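Hyperpolarization-activated (Ih) channel (Strongylocentrotus purpuratus, PDB 2PTM) probably forms a voltage-gated potassium channel opened by hyperpolarization, and binds cyclic AMP through its cytoplasmic C-terminal region. Local coordinates at residues L94-F99 against R114-Q119. Numbering follows the deposited sequence.
Sequences LEFEVF and RMFFIQ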
loop_
_atom_site.group_PDB
_atom_site.type_symbol
_atom_site.label_atom_id
_atom_site.label_comp_id
_atom_site.label_asym_id
_atom_site.label_seq_id
_atom_site.Cartn_x
_atom_site.Cartn_y
_atom_site.Cartn_z
ATOM N N LEU A 94 14.530 -11.829 1.158
ATOM C CA LEU A 94 15.615 -10.994 1.680
ATOM C C LEU A 94 15.586 -9.579 1.091
ATOM O O LEU A 94 15.222 -9.396 -0.065
ATOM C CB LEU A 94 16.971 -11.648 1.403
ATOM C CG LEU A 94 17.282 -12.958 2.128
ATOM C CD1 LEU A 94 18.636 -13.490 1.670
ATOM C CD2 LEU A 94 17.269 -12.752 3.636
ATOM N N GLU A 95 15.964 -8.581 1.887
ATOM C CA GLU A 95 16.087 -7.206 1.399
ATOM C C GLU A 95 17.538 -6.749 1.476
ATOM O O GLU A 95 18.165 -6.850 2.521
ATOM C CB GLU A 95 15.214 -6.260 2.224
ATOM C CG GLU A 95 13.726 -6.415 1.954
ATOM C CD GLU A 95 13.329 -5.899 0.582
ATOM O OE1 GLU A 95 14.012 -4.991 0.069
ATOM O OE2 GLU A 95 12.335 -6.401 0.019
ATOM N N PHE A 96 18.071 -6.243 0.372
ATOM C CA PHE A 96 19.460 -5.776 0.349
ATOM C C PHE A 96 19.607 -4.480 1.141
ATOM O O PHE A 96 18.807 -3.556 0.990
ATOM C CB PHE A 96 19.891 -5.551 -1.096
ATOM C CG PHE A 96 21.326 -5.149 -1.248
ATOM C CD1 PHE A 96 22.342 -5.999 -0.851
ATOM C CD2 PHE A 96 21.661 -3.927 -1.803
ATOM C CE1 PHE A 96 23.669 -5.639 -1.007
ATOM C CE2 PHE A 96 22.992 -3.562 -1.968
ATOM C CZ PHE A 96 23.995 -4.416 -1.561
ATOM N N GLU A 97 20.620 -4.410 1.994
ATOM C CA GLU A 97 20.874 -3.198 2.773
ATOM C C GLU A 97 22.366 -2.963 2.777
ATOM O O GLU A 97 23.141 -3.915 2.757
ATOM C CB GLU A 97 20.368 -3.341 4.223
ATOM C CG GLU A 97 18.833 -3.434 4.350
ATOM C CD GLU A 97 18.345 -3.351 5.784
ATOM O OE1 GLU A 97 18.926 -2.579 6.577
ATOM O OE2 GLU A 97 17.374 -4.054 6.121
ATOM N N VAL A 98 22.770 -1.699 2.795
ATOM C CA VAL A 98 24.184 -1.365 2.907
ATOM C C VAL A 98 24.337 -0.441 4.096
ATOM O O VAL A 98 23.516 0.467 4.279
ATOM C CB VAL A 98 24.709 -0.648 1.630
ATOM C CG1 VAL A 98 26.043 0.033 1.912
ATOM C CG2 VAL A 98 24.845 -1.632 0.473
ATOM N N PHE A 99 25.372 -0.685 4.905
ATOM C CA PHE A 99 25.737 0.190 6.013
ATOM C C PHE A 99 27.217 0.597 5.906
ATOM O O PHE A 99 28.007 -0.043 5.199
ATOM C CB PHE A 99 25.468 -0.484 7.377
ATOM C CG PHE A 99 24.001 -0.602 7.732
ATOM C CD1 PHE A 99 23.380 0.359 8.535
ATOM C CD2 PHE A 99 23.250 -1.680 7.287
ATOM C CE1 PHE A 99 22.041 0.265 8.867
ATOM C CE2 PHE A 99 21.899 -1.795 7.616
ATOM C CZ PHE A 99 21.291 -0.815 8.413
ATOM N N ARG A 114 13.686 -6.953 12.310
ATOM C CA ARG A 114 14.267 -7.807 11.280
ATOM C C ARG A 114 15.611 -8.379 11.741
ATOM O O ARG A 114 16.193 -7.898 12.713
ATOM C CB ARG A 114 14.448 -7.015 9.969
ATOM C CG ARG A 114 15.462 -5.854 10.027
ATOM C CD ARG A 114 15.191 -4.845 8.910
ATOM N NE ARG A 114 16.293 -3.909 8.679
ATOM C CZ ARG A 114 16.516 -2.818 9.405
ATOM N NH1 ARG A 114 15.720 -2.529 10.429
ATOM N NH2 ARG A 114 17.538 -2.019 9.113
ATOM N N MET A 115 16.090 -9.410 11.045
ATOM C CA MET A 115 17.432 -9.943 11.280
ATOM C C MET A 115 18.251 -9.752 10.012
ATOM O O MET A 115 17.704 -9.354 8.978
ATOM C CB MET A 115 17.393 -11.426 11.649
ATOM C CG MET A 115 16.952 -12.324 10.500
ATOM S SD MET A 115 17.330 -14.035 10.866
ATOM C CE MET A 115 19.112 -13.984 10.934
ATOM N N PHE A 116 19.550 -10.038 10.097
ATOM C CA PHE A 116 20.490 -9.705 9.022
ATOM C C PHE A 116 21.441 -10.844 8.697
ATOM O O PHE A 116 21.979 -11.488 9.603
ATOM C CB PHE A 116 21.345 -8.501 9.422
ATOM C CG PHE A 116 20.547 -7.283 9.785
ATOM C CD1 PHE A 116 20.296 -6.297 8.836
ATOM C CD2 PHE A 116 20.053 -7.118 11.074
ATOM C CE1 PHE A 116 19.564 -5.165 9.170
ATOM C CE2 PHE A 116 19.314 -5.996 11.407
ATOM C CZ PHE A 116 19.066 -5.018 10.456
ATOM N N PHE A 117 21.667 -11.069 7.407
ATOM C CA PHE A 117 22.706 -11.984 6.938
ATOM C C PHE A 117 23.819 -11.141 6.349
ATOM O O PHE A 117 23.545 -10.213 5.587
ATOM C CB PHE A 117 22.153 -12.915 5.856
ATOM C CG PHE A 117 21.131 -13.883 6.367
ATOM C CD1 PHE A 117 21.512 -15.140 6.810
ATOM C CD2 PHE A 117 19.793 -13.529 6.429
ATOM C CE1 PHE A 117 20.575 -16.034 7.290
ATOM C CE2 PHE A 117 18.843 -14.420 6.914
ATOM C CZ PHE A 117 19.235 -15.671 7.344
ATOM N N ILE A 118 25.069 -11.458 6.688
ATOM C CA ILE A 118 26.198 -10.680 6.191
ATOM C C ILE A 118 26.701 -11.245 4.866
ATOM O O ILE A 118 27.198 -12.373 4.809
ATOM C CB ILE A 118 27.372 -10.667 7.195
ATOM C CG1 ILE A 118 26.920 -10.105 8.551
ATOM C CG2 ILE A 118 28.548 -9.856 6.654
ATOM C CD1 ILE A 118 28.013 -10.160 9.640
ATOM N N GLN A 119 26.561 -10.472 3.795
ATOM C CA GLN A 119 27.157 -10.879 2.533
ATOM C C GLN A 119 28.626 -10.547 2.617
ATOM O O GLN A 119 29.489 -11.423 2.495
ATOM C CB GLN A 119 26.549 -10.140 1.354
ATOM C CG GLN A 119 27.228 -10.514 0.025
ATOM C CD GLN A 119 26.574 -9.839 -1.142
ATOM O OE1 GLN A 119 26.645 -8.617 -1.288
ATOM N NE2 GLN A 119 25.910 -10.623 -1.977
#
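Glu97 and Arg114 join two strands of the cyclic nucleotide-binding domain's beta-roll that are not sheet neighbours: strand 163-169 runs between strands 95-99 and 114-118, antiparallel to both. The axes of the two strands come no nearer than 9.0 Å and lie 74° apart in direction, so side chains alone make the contact. The largest share of buried surface falls to Glu97, whose carboxylate meets the guanidinium side-on in a two-pronged salt bridge. Arg114 NH2 donates to Glu97 OE1 over 2.9 Å, nearly straight at 166°, and Arg114 NE reaches Glu97 OE2 at 2.8 Å with more bend. Each oxygen offers its syn lone pair, and the two planes are nearly coplanar. Arg114 CG sits between the backbone N and carbonyl carbon (chi1 65°), from where the extended chain carries the guanidinium across to Glu97. One face of that guanidinium lies over Phe116 CZ. Outside the pair, Glu97 OE2 also bonds Ser167 OG of the intervening strand, while Arg114 NH2 forms a salt bridge with Glu58 of the second subunit, linking the roll to the tetramer interface. Were Arg114 replaced by an alanine, the Glu97 carboxylate would probably keep Ser167 but lose its two-nitrogen grip, and a positive charge would be taken away from Glu58 of the second subunit. Phe99 CZ approaches Arg114 NH2 at 4.0 Å, an edge contact near the ring plane. Farther along, Leu94 packs on Phe117, the side chains crossing at about a right angle; the touching atoms are Leu94 CD2 and Phe117 CD2, 3.8 Å apart. Phe116 lies on the side of the cyclic AMP site, its side chain about 4 Å from that of Arg153, a cyclic AMP-binding residue; Glu97 OE1 sits in the plane of the Phe116 ring, at its edge, 3.7 Å from CE1.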